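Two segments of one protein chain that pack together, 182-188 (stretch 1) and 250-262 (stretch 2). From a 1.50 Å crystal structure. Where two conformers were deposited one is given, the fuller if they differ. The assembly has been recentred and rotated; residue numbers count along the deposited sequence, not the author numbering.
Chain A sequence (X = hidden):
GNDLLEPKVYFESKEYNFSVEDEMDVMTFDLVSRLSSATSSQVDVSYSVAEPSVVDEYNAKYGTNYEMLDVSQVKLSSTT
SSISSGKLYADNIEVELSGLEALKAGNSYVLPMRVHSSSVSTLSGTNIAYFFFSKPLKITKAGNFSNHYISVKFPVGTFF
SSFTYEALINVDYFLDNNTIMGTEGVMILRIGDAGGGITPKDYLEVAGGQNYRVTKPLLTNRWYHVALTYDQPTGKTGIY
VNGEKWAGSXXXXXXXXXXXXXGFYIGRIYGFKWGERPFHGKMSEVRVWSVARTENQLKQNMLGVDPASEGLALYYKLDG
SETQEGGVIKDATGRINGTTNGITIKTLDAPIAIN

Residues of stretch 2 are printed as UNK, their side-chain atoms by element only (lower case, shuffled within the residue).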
ATOM      1  N   GLY A 182      15.073  10.748  11.923  1.00 12.91           N
ATOM      2  CA  GLY A 182      15.126  10.507  13.346  1.00 13.22           C
ATOM      3  C   GLY A 182      15.688  11.670  14.125  1.00 14.26           C
ATOM      4  O   GLY A 182      15.796  12.791  13.587  1.00 14.35           O
ATOM      5  N   THR A 183      16.078  11.372  15.358  1.00 14.75           N
ATOM      6  CA  THR A 183      16.529  12.352  16.306  1.00 14.40           C
ATOM      7  C   THR A 183      17.978  12.077  16.639  1.00 16.34           C
ATOM      8  O   THR A 183      18.299  11.137  17.355  1.00 16.75           O
ATOM      9  CB  THR A 183      15.634  12.322  17.545  1.00 15.68           C
ATOM     10  OG1 THR A 183      14.281  12.505  17.105  1.00 15.73           O
ATOM     11  CG2 THR A 183      16.022  13.412  18.548  1.00 16.32           C
ATOM     12  N   GLU A 184      18.870  12.889  16.086  1.00 14.23           N
ATOM     13  CA  GLU A 184      20.301  12.690  16.272  1.00 16.53           C
ATOM     14  C   GLU A 184      20.692  12.658  17.739  1.00 20.98           C
ATOM     15  O   GLU A 184      20.245  13.483  18.547  1.00 20.65           O
ATOM     16  CB  GLU A 184      21.089  13.764  15.512  1.00 16.44           C
ATOM     17  CG  GLU A 184      22.609  13.799  15.793  1.00 17.04           C
ATOM     18  CD  GLU A 184      23.360  12.540  15.438  1.00 18.13           C
ATOM     19  OE1 GLU A 184      22.786  11.674  14.739  1.00 18.21           O
ATOM     20  OE2 GLU A 184      24.531  12.419  15.875  1.00 19.81           O
ATOM     21  N   GLY A 185      21.492  11.652  18.090  1.00 19.40           N
ATOM     22  CA  GLY A 185      21.960  11.487  19.447  1.00 22.29           C
ATOM     23  C   GLY A 185      20.994  10.672  20.292  1.00 21.85           C
ATOM     24  O   GLY A 185      21.336  10.292  21.407  1.00 23.64           O
ATOM     25  N   VAL A 186      19.813  10.389  19.744  1.00 20.45           N
ATOM     26  CA  VAL A 186      18.764   9.711  20.494  1.00 18.22           C
ATOM     27  C   VAL A 186      18.229   8.462  19.785  1.00 18.74           C
ATOM     28  O   VAL A 186      18.303   7.355  20.337  1.00 20.61           O
ATOM     29  CB  VAL A 186      17.605  10.681  20.800  1.00 20.75           C
ATOM     30  CG1 VAL A 186      16.486   9.983  21.559  1.00 25.10           C
ATOM     31  CG2 VAL A 186      18.126  11.893  21.603  1.00 23.88           C
HETATM   32  N   MSE A 187      17.706   8.630  18.574  1.00 16.89           N
HETATM   33  CA  MSE A 187      17.209   7.507  17.771  1.00 16.58           C
HETATM   34  C   MSE A 187      17.130   7.941  16.312  1.00 14.00           C
HETATM   35  O   MSE A 187      16.157   8.565  15.892  1.00 16.21           O
HETATM   36  CB  MSE A 187      15.832   7.035  18.248  1.00 18.77           C
HETATM   37  CG  MSE A 187      15.350   5.772  17.587  1.00 17.19           C
HETATM   38 SE   MSE A 187      16.361   4.224  18.127  0.75 20.78          SE
HETATM   39  CE  MSE A 187      15.951   4.277  20.014  1.00 22.73           C
ATOM     40  N   ILE A 188      18.159   7.603  15.543  1.00 15.11           N
ATOM     41  CA  ILE A 188      18.204   8.028  14.149  1.00 14.56           C
ATOM     42  C   ILE A 188      18.548   6.837  13.239  1.00 16.23           C
ATOM     43  O   ILE A 188      19.359   5.976  13.587  1.00 17.70           O
ATOM     44  CB  ILE A 188      19.169   9.229  13.987  1.00 17.93           C
ATOM     45  CG1 ILE A 188      18.966   9.941  12.638  1.00 17.50           C
ATOM     46  CG2 ILE A 188      20.601   8.784  14.139  1.00 19.71           C
ATOM     47  CD1 ILE A 188      19.647  11.296  12.532  1.00 17.41           C
ATOM     48  N   UNK A 250      18.662  -6.208  20.860  1.00 29.78           N
ATOM     49  CA  UNK A 250      17.789  -6.247  22.015  1.00 29.06           C
ATOM     50  C   UNK A 250      18.167  -5.072  22.872  1.00 32.80           C
ATOM     51  O   UNK A 250      19.336  -4.893  23.219  1.00 32.33           O
ATOM     52  c   UNK A 250      17.493  -8.770  22.012  1.00 33.18           C
ATOM     53  o   UNK A 250      18.328  -9.353  21.293  1.00 38.55           O
ATOM     54  o   UNK A 250      16.291  -9.120  22.083  1.00 39.09           O
ATOM     55  c   UNK A 250      17.947  -7.557  22.805  1.00 31.36           C
ATOM     56  N   UNK A 251      17.179  -4.260  23.198  1.00 25.71           N
ATOM     57  CA  UNK A 251      17.387  -3.074  24.004  1.00 27.79           C
ATOM     58  C   UNK A 251      16.516  -3.161  25.223  1.00 27.52           C
ATOM     59  O   UNK A 251      15.478  -3.852  25.227  1.00 30.20           O
ATOM     60  c   UNK A 251      17.817  -1.486  22.075  1.00 24.02           C
ATOM     61  c   UNK A 251      18.518   0.113  18.904  1.00 23.05           C
ATOM     62  c   UNK A 251      16.232   0.715  19.429  1.00 23.07           C
ATOM     63  n   UNK A 251      19.544  -1.347  20.657  1.00 25.02           N
ATOM     64  c   UNK A 251      19.102  -1.871  21.845  1.00 26.86           C
ATOM     65  c   UNK A 251      17.358   0.757  18.582  1.00 22.19           C
ATOM     66  c   UNK A 251      16.257   0.001  20.614  1.00 23.85           C
ATOM     67  c   UNK A 251      18.537  -0.609  20.092  1.00 20.89           C
ATOM     68  c   UNK A 251      16.975  -1.825  23.241  1.00 25.38           C
ATOM     69  c   UNK A 251      17.433  -0.670  20.965  1.00 22.43           C
ATOM     70  N   UNK A 252      16.913  -2.435  26.261  1.00 27.75           N
ATOM     71  CA  UNK A 252      16.171  -2.408  27.502  1.00 30.88           C
ATOM     72  C   UNK A 252      15.490  -1.076  27.728  1.00 25.95           C
ATOM     73  O   UNK A 252      14.874  -0.884  28.764  1.00 31.47           O
ATOM     74  N   UNK A 253      15.605  -0.152  26.769  1.00 29.43           N
ATOM     75  CA  UNK A 253      15.097   1.202  26.988  1.00 25.29           C
ATOM     76  C   UNK A 253      13.578   1.241  27.005  1.00 29.45           C
ATOM     77  O   UNK A 253      12.906   0.455  26.326  1.00 27.68           O
ATOM     78  c   UNK A 253      17.119   2.282  25.909  1.00 32.75           C
ATOM     79  c   UNK A 253      15.346   2.881  23.437  1.00 26.63           C
ATOM     80  c   UNK A 253      15.052   1.864  24.536  1.00 24.59           C
ATOM     81  c   UNK A 253      15.596   2.221  25.919  1.00 29.16           C
ATOM     82  N   UNK A 254      13.037   2.180  27.763  1.00 26.99           N
ATOM     83  CA  UNK A 254      11.599   2.307  27.869  1.00 32.75           C
ATOM     84  C   UNK A 254      11.018   3.024  26.660  1.00 27.37           C
ATOM     85  O   UNK A 254       9.809   2.950  26.418  1.00 29.30           O
ATOM     86  o   UNK A 254      11.383   2.800  31.498  1.00 50.00           O
ATOM     87  c   UNK A 254      11.230   3.060  29.138  1.00 36.65           C
ATOM     88  o   UNK A 254      11.704   1.002  30.271  1.00 41.18           O
ATOM     89  c   UNK A 254      11.458   2.226  30.394  1.00 43.27           C
ATOM     90  N   UNK A 255      11.883   3.712  25.916  1.00 24.53           N
ATOM     91  CA  UNK A 255      11.457   4.482  24.759  1.00 24.60           C
ATOM     92  C   UNK A 255      12.381   5.669  24.540  1.00 26.81           C
ATOM     93  O   UNK A 255      13.500   5.716  25.055  1.00 29.01           O
ATOM     94  N   UNK A 256      11.905   6.645  23.781  1.00 24.87           N
ATOM     95  CA  UNK A 256      12.693   7.849  23.569  1.00 25.39           C
ATOM     96  C   UNK A 256      11.777   9.037  23.273  1.00 21.74           C
ATOM     97  O   UNK A 256      10.635   8.880  22.830  1.00 21.97           O
ATOM     98  c   UNK A 256      12.007   6.663  19.183  1.00 22.89           C
ATOM     99  c   UNK A 256      12.711   8.934  18.987  1.00 19.90           C
ATOM    100  c   UNK A 256      13.209   8.878  20.272  1.00 19.63           C
ATOM    101  c   UNK A 256      13.719   7.670  22.435  1.00 22.38           C
ATOM    102  c   UNK A 256      12.518   6.606  20.474  1.00 23.20           C
ATOM    103  c   UNK A 256      13.127   7.719  21.039  1.00 22.68           C
ATOM    104  c   UNK A 256      12.094   7.822  18.447  1.00 19.13           C
ATOM    105  N   UNK A 257      12.291  10.216  23.594  1.00 22.96           N
ATOM    106  CA  UNK A 257      11.634  11.482  23.326  1.00 20.54           C
ATOM    107  C   UNK A 257      12.111  12.003  21.969  1.00 21.04           C
ATOM    108  O   UNK A 257      13.261  12.447  21.848  1.00 21.23           O
ATOM    109  c   UNK A 257      11.495  13.853  24.187  1.00 30.98           C
ATOM    110  o   UNK A 257      11.805  14.755  25.000  1.00 36.99           O
ATOM    111  c   UNK A 257      12.036  12.463  24.423  1.00 23.39           C
ATOM    112  o   UNK A 257      10.747  14.027  23.205  1.00 25.72           O
ATOM    113  N   UNK A 258      11.253  11.936  20.932  1.00 18.40           N
ATOM    114  CA  UNK A 258      11.719  12.358  19.595  1.00 18.18           C
ATOM    115  C   UNK A 258      12.015  13.846  19.496  1.00 19.55           C
ATOM    116  O   UNK A 258      12.671  14.313  18.560  1.00 19.23           O
ATOM    117  c   UNK A 258       9.828  11.557  20.916  1.00 21.58           C
ATOM    118  c   UNK A 258       9.342  12.111  19.588  1.00 19.70           C
ATOM    119  c   UNK A 258      10.551  12.000  18.683  1.00 17.39           C
ATOM    120  N   UNK A 259      11.493  14.602  20.445  1.00 22.01           N
ATOM    121  CA  UNK A 259      11.665  16.030  20.418  1.00 20.66           C
ATOM    122  C   UNK A 259      12.905  16.488  21.169  1.00 27.06           C
ATOM    123  O   UNK A 259      13.194  17.676  21.223  1.00 29.87           O
ATOM    124  c   UNK A 259       9.129  16.476  20.173  1.00 26.21           C
ATOM    125  c   UNK A 259      10.404  16.717  21.002  1.00 23.89           C
ATOM    126  n   UNK A 259       7.985  16.488  20.843  1.00 30.02           N
ATOM    127  o   UNK A 259       9.165  16.289  18.955  1.00 27.09           O
ATOM    128  N   UNK A 260      13.662  15.558  21.759  1.00 22.13           N
ATOM    129  CA  UNK A 260      14.809  15.996  22.535  0.50 26.64           C
ATOM    130  C   UNK A 260      15.916  16.566  21.645  1.00 26.18           C
ATOM    131  O   UNK A 260      16.091  16.215  20.473  1.00 22.18           O
ATOM    132  o   UNK A 260      15.454  13.642  23.031  0.50 25.92           O
ATOM    133  c   UNK A 260      15.313  14.945  23.556  0.50 32.25           C
ATOM    134  N   UNK A 261      16.628  17.517  22.234  1.00 29.46           N
ATOM    135  CA  UNK A 261      17.649  18.287  21.544  1.00 29.12           C
ATOM    136  C   UNK A 261      17.113  19.037  20.311  1.00 32.02           C
ATOM    137  O   UNK A 261      16.133  19.794  20.398  1.00 32.69           O
ATOM    138  c   UNK A 261      19.260  16.541  22.375  1.00 50.52           C
ATOM    139  o   UNK A 261      19.130  17.040  23.516  1.00 58.32           O
ATOM    140  o   UNK A 261      19.743  15.405  22.175  1.00 56.06           O
ATOM    141  c   UNK A 261      18.815  17.362  21.197  1.00 26.42           C
ATOM    142  N   UNK A 262      17.743  18.823  19.162  1.00 28.09           N
ATOM    143  CA  UNK A 262      17.330  19.450  17.905  1.00 29.67           C
ATOM    144  C   UNK A 262      16.050  18.843  17.339  1.00 25.55           C
ATOM    145  O   UNK A 262      15.427  19.382  16.391  1.00 22.47           O
ATOM    146 se   UNK A 262      19.049  16.453  17.244  0.75 28.00          SE
ATOM    147  c   UNK A 262      20.886  17.033  17.388  1.00 30.73           C
ATOM    148  c   UNK A 262      18.435  19.275  16.867  1.00 27.74           C
ATOM    149  c   UNK A 262      18.393  17.925  16.139  1.00 23.67           C
TER

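Position 250 carries two carbons, the second bearing two oxygens, and lies far from stretch 1; two oxygens on the second carbon make a carboxylate on a single methylene: Asp-250. Position 251 has one carbon leading to fused five- and six-membered rings of eight carbons and one nitrogen, which is Trp-251. Its CZ3 lies 3.6 Å from CE of Met-187, a selenomethionine whose selenium sits obliquely to the six-membered ring. Position 252 has no side-chain atoms and is Gly-252, out of reach.

At 253 four carbons fork at the first, one arm two carbons long: Ile-253. The end of that arm, CD1, meets Met-187 CE at 3.7 Å, so the methyl is shared with the indole. Position 254 repeats the two-carbon, two-oxygen pattern, Asp-254, out of reach of stretch 1. Position 255 is bare, Gly-255; with phi/psi of 151/-161, a CB would jam against the preceding carbonyl oxygen, so the backbone itself calls for glycine.

Position 256 is one carbon and a six-carbon ring, Phe-256, buried, with three neighbours on stretch 1. Met-187 CB stands over one face, 3.6 Å from the centroid of the Phe-256 ring and 6° off its normal, a CH-pi contact. Val-186 CG1 approaches Phe-256 CD2 obliquely at 3.7 Å, and Thr-183 OG1 lies at the ring edge.

Position 257, two carbons with two oxygens, is Asp-257; its OD1 accepts from backbone N of position 259 at 2.9 Å. Three carbons closing onto the backbone N make 258 Pro-258, whose O accepts a hydrogen bond from Thr-183 OG1 at 2.8 Å. Position 259 has two carbons, the second carrying one oxygen and one nitrogen; it touches nothing on stretch 1 and its CA-to-CB bond points away: Asn-259. At 260 one carbon carries one oxygen, 3.5 Å from Val-186 CG2: Ser-260. Its OG donates to Asp-257 O at 2.8 Å, bracing the type I turn.

Position 261, again two carbons and two oxygens, is Asp-261, whose OD2 comes 3.9 Å from Val-186 CG2. The unbranched chain of two carbons, selenium and carbon at 262 is selenomethionine Met-262; its SE reaches Glu-184 O at 3.5 Å.

The contact reads as an apolar cluster beside a polar latch. Met-187 spans three hydrophobic side chains, with CB on the phenyl face and CE against both the indole and the isoleucine. Thr-183 ties its hydroxyl to a turn carbonyl, while its own O receives N of Val-186 and N of Met-187, each at 2.9 Å, holding the tight loop that presents those side chains.

Stretch 2, residues 250-262: DWGIDGFDPNSDM
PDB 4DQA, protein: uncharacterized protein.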